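Local coordinates for programmed cell death 6-interacting protein (Homo sapiens, PDB 5WA1) that sorts cargo into multivesicular bodies and acts in cytokinesis and membrane repair, its Bro1 domain, present here, binding ESCRT-III proteins of the CHMP4 family, at residues V36-P41 / I110-F114; E100-P104 / D374-M379; P264-A268 / Y312-V316; C271-A275 / L304-V308. One frame throughout, in Å; residues are numbered along the deposited sequence.

Interaction 1 of 4, residues V36-P41 / I110-F114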
loop_
_atom_site.group_PDB
_atom_site.type_symbol
_atom_site.label_atom_id
_atom_site.label_comp_id
_atom_site.label_asym_id
_atom_site.label_seq_id
_atom_site.Cartn_x
_atom_site.Cartn_y
_atom_site.Cartn_z
ATOM N N VAL A 36 20.571 -4.604 18.099
ATOM C CA VAL A 36 21.744 -5.370 17.690
ATOM C C VAL A 36 22.943 -4.434 17.579
ATOM O O VAL A 36 22.831 -3.328 17.043
ATOM C CB VAL A 36 21.490 -6.103 16.354
ATOM C CG1 VAL A 36 22.793 -6.584 15.745
ATOM C CG2 VAL A 36 20.543 -7.276 16.573
ATOM N N ASP A 37 24.093 -4.881 18.083
ATOM C CA ASP A 37 25.341 -4.127 17.959
ATOM C C ASP A 37 25.961 -4.440 16.601
ATOM O O ASP A 37 26.729 -5.392 16.444
ATOM C CB ASP A 37 26.303 -4.466 19.094
ATOM C CG ASP A 37 27.634 -3.742 18.963
ATOM O OD1 ASP A 37 27.687 -2.720 18.246
ATOM O OD2 ASP A 37 28.625 -4.197 19.572
ATOM N N LEU A 38 25.628 -3.619 15.603
ATOM C CA LEU A 38 26.191 -3.811 14.270
ATOM C C LEU A 38 27.685 -3.528 14.232
ATOM O O LEU A 38 28.398 -4.089 13.393
ATOM C CB LEU A 38 25.482 -2.914 13.256
ATOM C CG LEU A 38 24.115 -3.356 12.756
ATOM C CD1 LEU A 38 23.697 -2.494 11.560
ATOM C CD2 LEU A 38 24.147 -4.829 12.396
ATOM N N ALA A 39 28.170 -2.659 15.118
ATOM C CA ALA A 39 29.538 -2.168 15.011
ATOM C C ALA A 39 30.551 -3.284 15.240
ATOM O O ALA A 39 31.382 -3.571 14.371
ATOM C CB ALA A 39 29.760 -1.021 15.999
ATOM N N LYS A 40 30.477 -3.943 16.400
ATOM C CA LYS A 40 31.509 -4.891 16.820
ATOM C C LYS A 40 31.837 -5.964 15.783
ATOM O O LYS A 40 33.028 -6.143 15.479
ATOM C CB LYS A 40 31.088 -5.520 18.156
ATOM C CG LYS A 40 32.244 -6.075 18.975
ATOM C CD LYS A 40 31.781 -6.486 20.365
ATOM C CE LYS A 40 32.960 -6.681 21.308
ATOM N NZ LYS A 40 33.715 -5.417 21.524
ATOM N N PRO A 41 30.872 -6.695 15.205
ATOM C CA PRO A 41 31.242 -7.733 14.227
ATOM C C PRO A 41 31.815 -7.176 12.934
ATOM O O PRO A 41 32.492 -7.918 12.210
ATOM C CB PRO A 41 29.916 -8.469 13.968
ATOM C CG PRO A 41 28.997 -8.047 15.069
ATOM C CD PRO A 41 29.414 -6.659 15.415
ATOM N N ILE A 110 31.086 -13.567 9.698
ATOM C CA ILE A 110 30.602 -12.417 10.453
ATOM C C ILE A 110 29.335 -12.867 11.171
ATOM O O ILE A 110 28.304 -13.116 10.535
ATOM C CB ILE A 110 30.340 -11.200 9.555
ATOM C CG1 ILE A 110 31.652 -10.587 9.056
ATOM C CG2 ILE A 110 29.555 -10.142 10.308
ATOM C CD1 ILE A 110 32.182 -11.186 7.774
ATOM N N CYS A 111 29.415 -13.003 12.494
ATOM C CA CYS A 111 28.279 -13.459 13.290
ATOM C C CYS A 111 27.389 -12.264 13.605
ATOM O O CYS A 111 27.745 -11.404 14.418
ATOM C CB CYS A 111 28.752 -14.158 14.562
ATOM S SG CYS A 111 29.906 -13.223 15.594
ATOM N N LEU A 112 26.235 -12.208 12.948
ATOM C CA LEU A 112 25.251 -11.154 13.152
ATOM C C LEU A 112 23.883 -11.800 13.080
ATOM O O LEU A 112 23.540 -12.376 12.048
ATOM C CB LEU A 112 25.374 -10.060 12.089
ATOM C CG LEU A 112 26.032 -8.730 12.450
ATOM C CD1 LEU A 112 26.000 -7.802 11.249
ATOM C CD2 LEU A 112 25.332 -8.098 13.636
ATOM N N THR A 113 23.107 -11.718 14.160
ATOM C CA THR A 113 21.786 -12.335 14.216
ATOM C C THR A 113 20.722 -11.264 14.414
ATOM O O THR A 113 20.713 -10.556 15.427
ATOM C CB THR A 113 21.702 -13.381 15.329
ATOM O OG1 THR A 113 22.537 -14.498 14.996
ATOM C CG2 THR A 113 20.267 -13.862 15.489
ATOM N N PHE A 114 19.819 -11.161 13.451
ATOM C CA PHE A 114 18.707 -10.227 13.531
ATOM C C PHE A 114 17.464 -10.983 13.971
ATOM O O PHE A 114 17.137 -12.037 13.411
ATOM C CB PHE A 114 18.475 -9.538 12.189
ATOM C CG PHE A 114 19.720 -8.943 11.597
ATOM C CD1 PHE A 114 20.181 -7.703 12.014
ATOM C CD2 PHE A 114 20.431 -9.627 10.624
ATOM C CE1 PHE A 114 21.331 -7.155 11.465
ATOM C CE2 PHE A 114 21.579 -9.090 10.072
ATOM C CZ PHE A 114 22.029 -7.853 10.492
#
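Leu112 supplies the centre of an apolar contact between the segment that enters helix 39-49 and the extended chain 110-114, and its two methyls divide the work. CD2 is wedged between Val36 CG1, 3.6 Å away, and Leu38 CD2, while CD1 lies 3.7 Å from the same Leu38 CD2. The side chains of Leu38 and Pro41 both cross that of Leu112 at about a right angle, Leu38 touching through CD2 and Pro41 through CG, which is 3.9 Å from Leu112 CD2. Pro41 CB packs on Ile110 CG2 at 4.0 Å. Val36 turns CG1 anti to its backbone N (chi1 165°), which carries that methyl to Leu112 and leaves CG2 beside the backbone of the other segment.

One aromatic residue joins in. Leu38 CD2 reaches the Phe114 ring at its edge, near the ring plane, 3.8 Å from CE1.

Side chain also meets backbone. Val36 CG2 rests 3.5 Å from Thr113 O, and the Pro41 ring sets CG 3.6 Å from Cys111 O. No hydrogen bond crosses between the segments; the contact is made by van der Waals packing, mostly of apolar groups.

Within the two segments the one side-chain hydrogen bond is at the helix entrance, where Asp37 OD1 accepts a weak capping bond from Ala39 N (3.2 Å, 131° at the hydrogen).

Within the Bro1 domain the contact lays the lead-in to helix 39-49 against the chain that becomes strand 114-117. Leu38 also packs on Leu67 of helix 56-75, Leu112 on Phe105, and Phe114 on Leu137 of helix 137-157, while the backbone of Phe114 pairs with Leu134 of the antiparallel strand 131-134.

Interaction 2 of 4, residues E100-P104 / D374-M379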
loop_
_atom_site.group_PDB
_atom_site.type_symbol
_atom_site.label_atom_id
_atom_site.label_comp_id
_atom_site.label_asym_id
_atom_site.label_seq_id
_atom_site.Cartn_x
_atom_site.Cartn_y
_atom_site.Cartn_z
ATOM N N GLU A 100 26.159 -5.673 1.482
ATOM C CA GLU A 100 26.237 -7.100 1.176
ATOM C C GLU A 100 27.428 -7.477 0.301
ATOM O O GLU A 100 28.102 -8.469 0.617
ATOM C CB GLU A 100 24.915 -7.548 0.535
ATOM C CG GLU A 100 24.933 -8.973 0.012
ATOM C CD GLU A 100 23.614 -9.381 -0.611
ATOM O OE1 GLU A 100 22.687 -8.542 -0.650
ATOM O OE2 GLU A 100 23.506 -10.543 -1.061
ATOM N N PRO A 101 27.751 -6.757 -0.782
ATOM C CA PRO A 101 28.960 -7.121 -1.537
ATOM C C PRO A 101 30.252 -6.774 -0.818
ATOM O O PRO A 101 31.235 -7.514 -0.949
ATOM C CB PRO A 101 28.816 -6.324 -2.845
ATOM C CG PRO A 101 27.379 -5.924 -2.908
ATOM C CD PRO A 101 26.969 -5.729 -1.489
ATOM N N LYS A 102 30.282 -5.675 -0.058
ATOM C CA LYS A 102 31.540 -5.197 0.513
ATOM C C LYS A 102 32.056 -6.105 1.623
ATOM O O LYS A 102 33.270 -6.163 1.855
ATOM C CB LYS A 102 31.376 -3.769 1.041
ATOM C CG LYS A 102 31.581 -2.664 0.005
ATOM C CD LYS A 102 30.459 -2.618 -1.025
ATOM C CE LYS A 102 30.567 -1.385 -1.908
ATOM N NZ LYS A 102 31.904 -1.275 -2.554
ATOM N N PHE A 103 31.168 -6.814 2.320
ATOM C CA PHE A 103 31.602 -7.627 3.441
ATOM C C PHE A 103 31.254 -9.093 3.220
ATOM O O PHE A 103 30.177 -9.401 2.699
ATOM C CB PHE A 103 30.964 -7.147 4.750
ATOM C CG PHE A 103 31.457 -5.805 5.207
ATOM C CD1 PHE A 103 30.921 -4.639 4.687
ATOM C CD2 PHE A 103 32.461 -5.713 6.158
ATOM C CE1 PHE A 103 31.375 -3.404 5.106
ATOM C CE2 PHE A 103 32.919 -4.481 6.582
ATOM C CZ PHE A 103 32.376 -3.324 6.057
ATOM N N PRO A 104 32.143 -10.016 3.604
ATOM C CA PRO A 104 31.851 -11.447 3.429
ATOM C C PRO A 104 30.692 -11.925 4.291
ATOM O O PRO A 104 30.890 -12.681 5.248
ATOM C CB PRO A 104 33.168 -12.122 3.838
ATOM C CG PRO A 104 34.212 -11.053 3.713
ATOM C CD PRO A 104 33.515 -9.784 4.082
ATOM N N ASP A 374 26.634 6.269 0.412
ATOM C CA ASP A 374 27.107 5.036 1.035
ATOM C C ASP A 374 28.234 5.345 2.012
ATOM O O ASP A 374 29.197 6.035 1.671
ATOM C CB ASP A 374 27.574 4.040 -0.034
ATOM C CG ASP A 374 28.152 2.743 0.557
ATOM O OD1 ASP A 374 27.919 2.447 1.748
ATOM O OD2 ASP A 374 28.837 2.003 -0.186
ATOM N N LEU A 375 28.101 4.834 3.239
ATOM C CA LEU A 375 29.120 5.033 4.259
ATOM C C LEU A 375 30.387 4.233 3.978
ATOM O O LEU A 375 31.433 4.527 4.565
ATOM C CB LEU A 375 28.562 4.654 5.631
ATOM C CG LEU A 375 27.580 5.628 6.280
ATOM C CD1 LEU A 375 26.856 4.950 7.433
ATOM C CD2 LEU A 375 28.300 6.873 6.761
ATOM N N PHE A 376 30.317 3.234 3.103
ATOM C CA PHE A 376 31.458 2.403 2.738
ATOM C C PHE A 376 31.738 2.502 1.244
ATOM O O PHE A 376 32.106 1.521 0.594
ATOM C CB PHE A 376 31.222 0.952 3.148
ATOM C CG PHE A 376 30.971 0.767 4.616
ATOM C CD1 PHE A 376 29.684 0.818 5.125
ATOM C CD2 PHE A 376 32.022 0.538 5.489
ATOM C CE1 PHE A 376 29.449 0.648 6.477
ATOM C CE2 PHE A 376 31.794 0.366 6.843
ATOM C CZ PHE A 376 30.504 0.421 7.337
ATOM N N GLU A 377 31.563 3.702 0.684
ATOM C CA GLU A 377 31.689 3.873 -0.760
ATOM C C GLU A 377 33.136 3.749 -1.218
ATOM O O GLU A 377 33.403 3.220 -2.303
ATOM C CB GLU A 377 31.114 5.226 -1.177
ATOM C CG GLU A 377 31.116 5.454 -2.678
ATOM C CD GLU A 377 30.564 6.810 -3.063
ATOM O OE1 GLU A 377 30.239 7.600 -2.154
ATOM O OE2 GLU A 377 30.455 7.086 -4.277
ATOM N N LYS A 378 34.080 4.233 -0.413
ATOM C CA LYS A 378 35.505 4.106 -0.721
ATOM C C LYS A 378 36.040 2.769 -0.202
ATOM O O LYS A 378 36.947 2.704 0.626
ATOM C CB LYS A 378 36.281 5.276 -0.130
ATOM C CG LYS A 378 35.884 6.641 -0.649
ATOM C CD LYS A 378 36.777 7.700 -0.035
ATOM C CE LYS A 378 36.399 9.100 -0.478
ATOM N NZ LYS A 378 37.347 10.103 0.089
ATOM N N MET A 379 35.455 1.690 -0.710
ATOM C CA MET A 379 35.811 0.355 -0.248
ATOM C C MET A 379 35.544 -0.702 -1.314
ATOM O O MET A 379 36.394 -0.961 -2.170
ATOM C CB MET A 379 35.044 0.028 1.034
ATOM C CG MET A 379 35.425 -1.288 1.679
ATOM S SD MET A 379 34.747 -1.429 3.343
ATOM C CE MET A 379 35.056 -3.158 3.682
#
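Asp374 OD1 accepts two bonds. That from Phe376 N (2.9 Å) closes an Asx turn within a type I beta turn from Asp374 to Glu377; Gln95 NE2 is a second donor to the same oxygen. The Phe376 N-H points almost straight at OD1 (171°) but arrives from above the carboxylate plane, 74° out of it. Gln95 also accepts from Leu375 N, which ties this turn of the Bro1 domain to helix 83-97.

The turn presents Phe376 to Phe103 in a T-shaped (edge-to-face) pair: the CE1-CZ edge of Phe103 approaches the face of Phe376, with centroids 5.3 Å apart and planes at 88°. Met379 covers part of one face of the Phe103 ring. Its chain, extended beyond CG, lays CE there in a CH-pi contact, 4.0 Å from the ring centroid, while SD stands obliquely in a Met-aromatic contact. Phe45 and Ile46 of helix 39-49 also pack on Phe103, which joins the C-terminal tail to the first helix of the chain.

Lys102, bent at chi2 and chi4, runs antiparallel alongside the Met379 side chain (CG to CG 4.4 Å) and makes no salt bridge: its NZ remains 5.1 Å from Asp374 OD2, and its CE lies 4.1 Å from Phe376 O.

Interaction 3 of 4, residues P264-A268 / Y312-V316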
loop_
_atom_site.group_PDB
_atom_site.type_symbol
_atom_site.label_atom_id
_atom_site.label_comp_id
_atom_site.label_asym_id
_atom_site.label_seq_id
_atom_site.Cartn_x
_atom_site.Cartn_y
_atom_site.Cartn_z
ATOM N N PRO A 264 -13.540 -7.243 5.837
ATOM C CA PRO A 264 -14.775 -6.474 5.605
ATOM C C PRO A 264 -14.537 -5.145 4.920
ATOM O O PRO A 264 -15.378 -4.721 4.115
ATOM C CB PRO A 264 -15.349 -6.290 7.017
ATOM C CG PRO A 264 -14.171 -6.454 7.923
ATOM C CD PRO A 264 -13.358 -7.526 7.272
ATOM N N VAL A 265 -13.416 -4.476 5.197
ATOM C CA VAL A 265 -13.170 -3.195 4.556
ATOM C C VAL A 265 -12.948 -3.379 3.063
ATOM O O VAL A 265 -13.451 -2.593 2.247
ATOM C CB VAL A 265 -11.991 -2.468 5.225
ATOM C CG1 VAL A 265 -11.588 -1.251 4.391
ATOM C CG2 VAL A 265 -12.382 -2.029 6.621
ATOM N N LEU A 266 -12.203 -4.413 2.674
ATOM C CA LEU A 266 -11.991 -4.678 1.253
ATOM C C LEU A 266 -13.304 -5.006 0.550
ATOM O O LEU A 266 -13.560 -4.530 -0.560
ATOM C CB LEU A 266 -11.012 -5.837 1.077
ATOM C CG LEU A 266 -9.577 -5.567 1.537
ATOM C CD1 LEU A 266 -8.737 -6.848 1.368
ATOM C CD2 LEU A 266 -8.998 -4.402 0.761
ATOM N N ALA A 267 -14.119 -5.871 1.162
ATOM C CA ALA A 267 -15.421 -6.212 0.588
ATOM C C ALA A 267 -16.298 -4.970 0.434
ATOM O O ALA A 267 -16.927 -4.760 -0.615
ATOM C CB ALA A 267 -16.109 -7.260 1.459
ATOM N N ALA A 268 -16.342 -4.125 1.466
ATOM C CA ALA A 268 -17.136 -2.906 1.389
ATOM C C ALA A 268 -16.631 -1.989 0.278
ATOM O O ALA A 268 -17.420 -1.479 -0.525
ATOM C CB ALA A 268 -17.121 -2.181 2.733
ATOM N N TYR A 312 -21.675 -4.153 6.371
ATOM C CA TYR A 312 -20.391 -3.613 6.798
ATOM C C TYR A 312 -20.584 -2.285 7.510
ATOM O O TYR A 312 -19.766 -1.368 7.398
ATOM C CB TYR A 312 -19.457 -3.492 5.599
ATOM C CG TYR A 312 -19.319 -4.811 4.876
ATOM C CD1 TYR A 312 -18.830 -5.930 5.542
ATOM C CD2 TYR A 312 -19.688 -4.947 3.543
ATOM C CE1 TYR A 312 -18.703 -7.146 4.899
ATOM C CE2 TYR A 312 -19.569 -6.170 2.894
ATOM C CZ TYR A 312 -19.077 -7.258 3.576
ATOM O OH TYR A 312 -18.949 -8.474 2.945
ATOM N N ASP A 313 -21.676 -2.201 8.276
ATOM C CA ASP A 313 -22.115 -0.942 8.866
ATOM C C ASP A 313 -21.090 -0.388 9.843
ATOM O O ASP A 313 -20.925 0.832 9.952
ATOM C CB ASP A 313 -23.460 -1.146 9.564
ATOM C CG ASP A 313 -24.013 0.135 10.151
ATOM O OD1 ASP A 313 -23.659 0.468 11.303
ATOM O OD2 ASP A 313 -24.806 0.810 9.461
ATOM N N GLU A 314 -20.401 -1.262 10.577
ATOM C CA GLU A 314 -19.437 -0.789 11.559
ATOM C C GLU A 314 -18.086 -0.432 10.954
ATOM O O GLU A 314 -17.211 0.035 11.688
ATOM C CB GLU A 314 -19.257 -1.827 12.674
ATOM C CG GLU A 314 -19.035 -3.255 12.203
ATOM C CD GLU A 314 -18.714 -4.204 13.353
ATOM O OE1 GLU A 314 -17.745 -3.937 14.097
ATOM O OE2 GLU A 314 -19.437 -5.210 13.517
ATOM N N TYR A 315 -17.896 -0.611 9.641
ATOM C CA TYR A 315 -16.616 -0.326 9.006
ATOM C C TYR A 315 -16.647 0.844 8.031
ATOM O O TYR A 315 -15.595 1.449 7.792
ATOM C CB TYR A 315 -16.092 -1.571 8.267
ATOM C CG TYR A 315 -15.911 -2.783 9.159
ATOM C CD1 TYR A 315 -14.767 -2.938 9.935
ATOM C CD2 TYR A 315 -16.888 -3.768 9.230
ATOM C CE1 TYR A 315 -14.602 -4.040 10.757
ATOM C CE2 TYR A 315 -16.732 -4.874 10.046
ATOM C CZ TYR A 315 -15.590 -5.006 10.807
ATOM O OH TYR A 315 -15.438 -6.105 11.620
ATOM N N VAL A 316 -17.811 1.181 7.468
ATOM C CA VAL A 316 -17.944 2.301 6.541
ATOM C C VAL A 316 -19.236 3.053 6.830
ATOM O O VAL A 316 -20.183 2.513 7.403
ATOM C CB VAL A 316 -17.930 1.856 5.063
ATOM C CG1 VAL A 316 -16.511 1.528 4.617
ATOM C CG2 VAL A 316 -18.852 0.667 4.872
#
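Pro264 is the bump that Tyr312 and Tyr315 receive between them. Its ring presses CG over one face of the Tyr315 ring, 3.6 Å from the centroid and only 16° off the normal, a close CH-pi contact displaced toward CZ, which is 3.5 Å from CG. Tyr312 meets the same residue through CB and O: Tyr312 CD1 is 3.8 Å from Pro264 CB, and Pro264 O sits over one face of the Tyr312 ring.

Further along helix 262-287, two alanines leave a shallow surface into which Tyr312 fits. Its hydroxyl end rests on Ala267, with CB 3.4 Å from OH, and its CD2 side lies against Ala268 CB. With CG anti to its carbonyl carbon (chi1 -55°), Tyr312 sends its ring across this patch. Val316 CG2 fills in beside Ala268 CB at 4.0 Å, and Val265 CG2 flanks Tyr315 CB.

In the chain leaving helix 291-311, Tyr312 O accepts from both Tyr315 N and Val316 N, a fold consistent with both rings facing helix 262-287. This joins the connection before helix 319-340 to helix 262-287 in the Bro1 domain. The chemistry implies attachment by proline-aromatic, alanine-aromatic and aliphatic packing, without a hydrogen bond between the segments.

Interaction 4 of 4, residues C271-A275 / L304-V308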
loop_
_atom_site.group_PDB
_atom_site.type_symbol
_atom_site.label_atom_id
_atom_site.label_comp_id
_atom_site.label_asym_id
_atom_site.label_seq_id
_atom_site.Cartn_x
_atom_site.Cartn_y
_atom_site.Cartn_z
ATOM N N CYS A 271 -17.634 -3.016 -3.216
ATOM C CA CYS A 271 -19.008 -2.647 -3.553
ATOM C C CYS A 271 -19.190 -1.136 -3.643
ATOM O O CYS A 271 -19.964 -0.654 -4.483
ATOM C CB CYS A 271 -19.976 -3.240 -2.530
ATOM S SG CYS A 271 -20.019 -5.040 -2.513
ATOM N N ILE A 272 -18.523 -0.365 -2.773
ATOM C CA ILE A 272 -18.637 1.088 -2.847
ATOM C C ILE A 272 -18.069 1.592 -4.161
ATOM O O ILE A 272 -18.611 2.521 -4.771
ATOM C CB ILE A 272 -17.947 1.765 -1.647
ATOM C CG1 ILE A 272 -18.741 1.530 -0.364
ATOM C CG2 ILE A 272 -17.769 3.281 -1.897
ATOM C CD1 ILE A 272 -17.921 1.780 0.910
ATOM N N MET A 273 -16.988 0.999 -4.613
ATOM C CA MET A 273 -16.415 1.443 -5.845
ATOM C C MET A 273 -17.306 1.069 -7.020
ATOM O O MET A 273 -17.461 1.846 -7.908
ATOM C CB MET A 273 -14.991 0.974 -6.001
ATOM C CG MET A 273 -13.990 1.634 -5.077
ATOM S SD MET A 273 -13.995 3.424 -5.001
ATOM C CE MET A 273 -13.276 3.840 -6.537
ATOM N N GLN A 274 -17.871 -0.125 -7.031
ATOM C CA GLN A 274 -18.806 -0.471 -8.100
ATOM C C GLN A 274 -19.984 0.496 -8.126
ATOM O O GLN A 274 -20.414 0.924 -9.199
ATOM C CB GLN A 274 -19.303 -1.911 -7.947
ATOM C CG GLN A 274 -18.241 -2.972 -8.252
ATOM C CD GLN A 274 -18.832 -4.356 -8.472
ATOM O OE1 GLN A 274 -19.918 -4.665 -7.983
ATOM N NE2 GLN A 274 -18.121 -5.187 -9.222
ATOM N N ALA A 275 -20.502 0.864 -6.952
ATOM C CA ALA A 275 -21.594 1.832 -6.872
ATOM C C ALA A 275 -21.171 3.211 -7.377
ATOM O O ALA A 275 -21.956 3.906 -8.037
ATOM C CB ALA A 275 -22.100 1.917 -5.429
ATOM N N LEU A 304 -26.177 -1.964 -4.373
ATOM C CA LEU A 304 -24.831 -2.167 -3.838
ATOM C C LEU A 304 -24.636 -1.430 -2.519
ATOM O O LEU A 304 -24.066 -1.982 -1.568
ATOM C CB LEU A 304 -23.794 -1.703 -4.863
ATOM C CG LEU A 304 -23.642 -2.575 -6.108
ATOM C CD1 LEU A 304 -22.911 -1.824 -7.234
ATOM C CD2 LEU A 304 -22.902 -3.870 -5.740
ATOM N N ILE A 305 -25.106 -0.183 -2.438
ATOM C CA ILE A 305 -24.917 0.616 -1.232
ATOM C C ILE A 305 -25.797 0.113 -0.095
ATOM O O ILE A 305 -25.383 0.131 1.076
ATOM C CB ILE A 305 -25.158 2.103 -1.557
ATOM C CG1 ILE A 305 -23.950 2.662 -2.303
ATOM C CG2 ILE A 305 -25.401 2.926 -0.303
ATOM C CD1 ILE A 305 -22.623 2.414 -1.582
ATOM N N LYS A 306 -27.006 -0.365 -0.407
ATOM C CA LYS A 306 -27.840 -0.978 0.625
ATOM C C LYS A 306 -27.168 -2.215 1.214
ATOM O O LYS A 306 -27.230 -2.446 2.429
ATOM C CB LYS A 306 -29.210 -1.340 0.049
ATOM C CG LYS A 306 -30.178 -1.960 1.049
ATOM C CD LYS A 306 -31.516 -2.250 0.390
ATOM C CE LYS A 306 -32.381 -3.156 1.252
ATOM N NZ LYS A 306 -33.590 -3.606 0.505
ATOM N N THR A 307 -26.518 -3.022 0.371
ATOM C CA THR A 307 -25.856 -4.225 0.872
ATOM C C THR A 307 -24.682 -3.872 1.776
ATOM O O THR A 307 -24.433 -4.554 2.779
ATOM C CB THR A 307 -25.402 -5.098 -0.301
ATOM O OG1 THR A 307 -26.526 -5.394 -1.139
ATOM C CG2 THR A 307 -24.828 -6.405 0.196
ATOM N N VAL A 308 -23.957 -2.805 1.441
ATOM C CA VAL A 308 -22.839 -2.355 2.265
ATOM C C VAL A 308 -23.341 -1.782 3.581
ATOM O O VAL A 308 -22.742 -2.004 4.644
ATOM C CB VAL A 308 -21.999 -1.333 1.478
ATOM C CG1 VAL A 308 -20.947 -0.684 2.362
ATOM C CG2 VAL A 308 -21.350 -2.013 0.307
#
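Val308 packs on Cys271 and Ile272, and Leu304 on Gln274 and Ala275, across an antiparallel helix pair. The pair is a helical hairpin of the Bro1 domain: the axes of 271-275 and 304-308 come within 9.0 Å, with their directions at 157°. Both segments belong to the region mapped as interacting with CHMP4 proteins.

Val308 CG1, anti to the backbone N (chi1 172°), goes to Ile272 CG1, whose side chain it crosses at about a right angle; CG2 turns to Cys271 CB instead. One turn earlier, Leu304 lays its side chain at about a right angle to that of Gln274. Its CD1 branch slips in beside the helix backbone, 3.6 Å from Ala275 N, and touches Gln274 CB, whereas CD2 approaches Gln274 OE1 at 3.8 Å.

From the other flank, Ile305 CG1 lies against Ala275 CB at 3.7 Å, and CD1 reaches on to Ile272 CG1. Ala275 CB is also 4.0 Å from Leu304 CB, consistent with the axis separation. The Ile272 and Ile305 chains pass each other at a slant, and both pack on Val318; Ile305 and Ala275 meet Phe321 of helix 319-340, which places a third helix against this side of the hairpin.

No hydrogen bond spans the segments, and the tightest point is a carbon pair closer than usual van der Waals contact, Cys271 CB to Val308 CG2 at 3.4 Å.

From the N terminus, 36-41 opens interaction 1, which closes at 110-114 after most of helix 39-49 and helices 56-75 and 83-97. Before it closes, 100-104 has opened interaction 2, so the two cross along the chain; they touch, Ile110 CD1 lying 3.2 Å from Pro104 O. Interaction 2 closes only at the C-terminal 374-379, after a long excursion that contains interactions 3 and 4. These lie on the opposite side of the chain's centre, about 48 and 53 Å from interaction 2 between centres. Helix 262-287 serves both: interaction 4 closes the hairpin with helix 291-311, within the wider loop that interaction 3 completes at 312-316, and Val316 packs on Val308 where they meet.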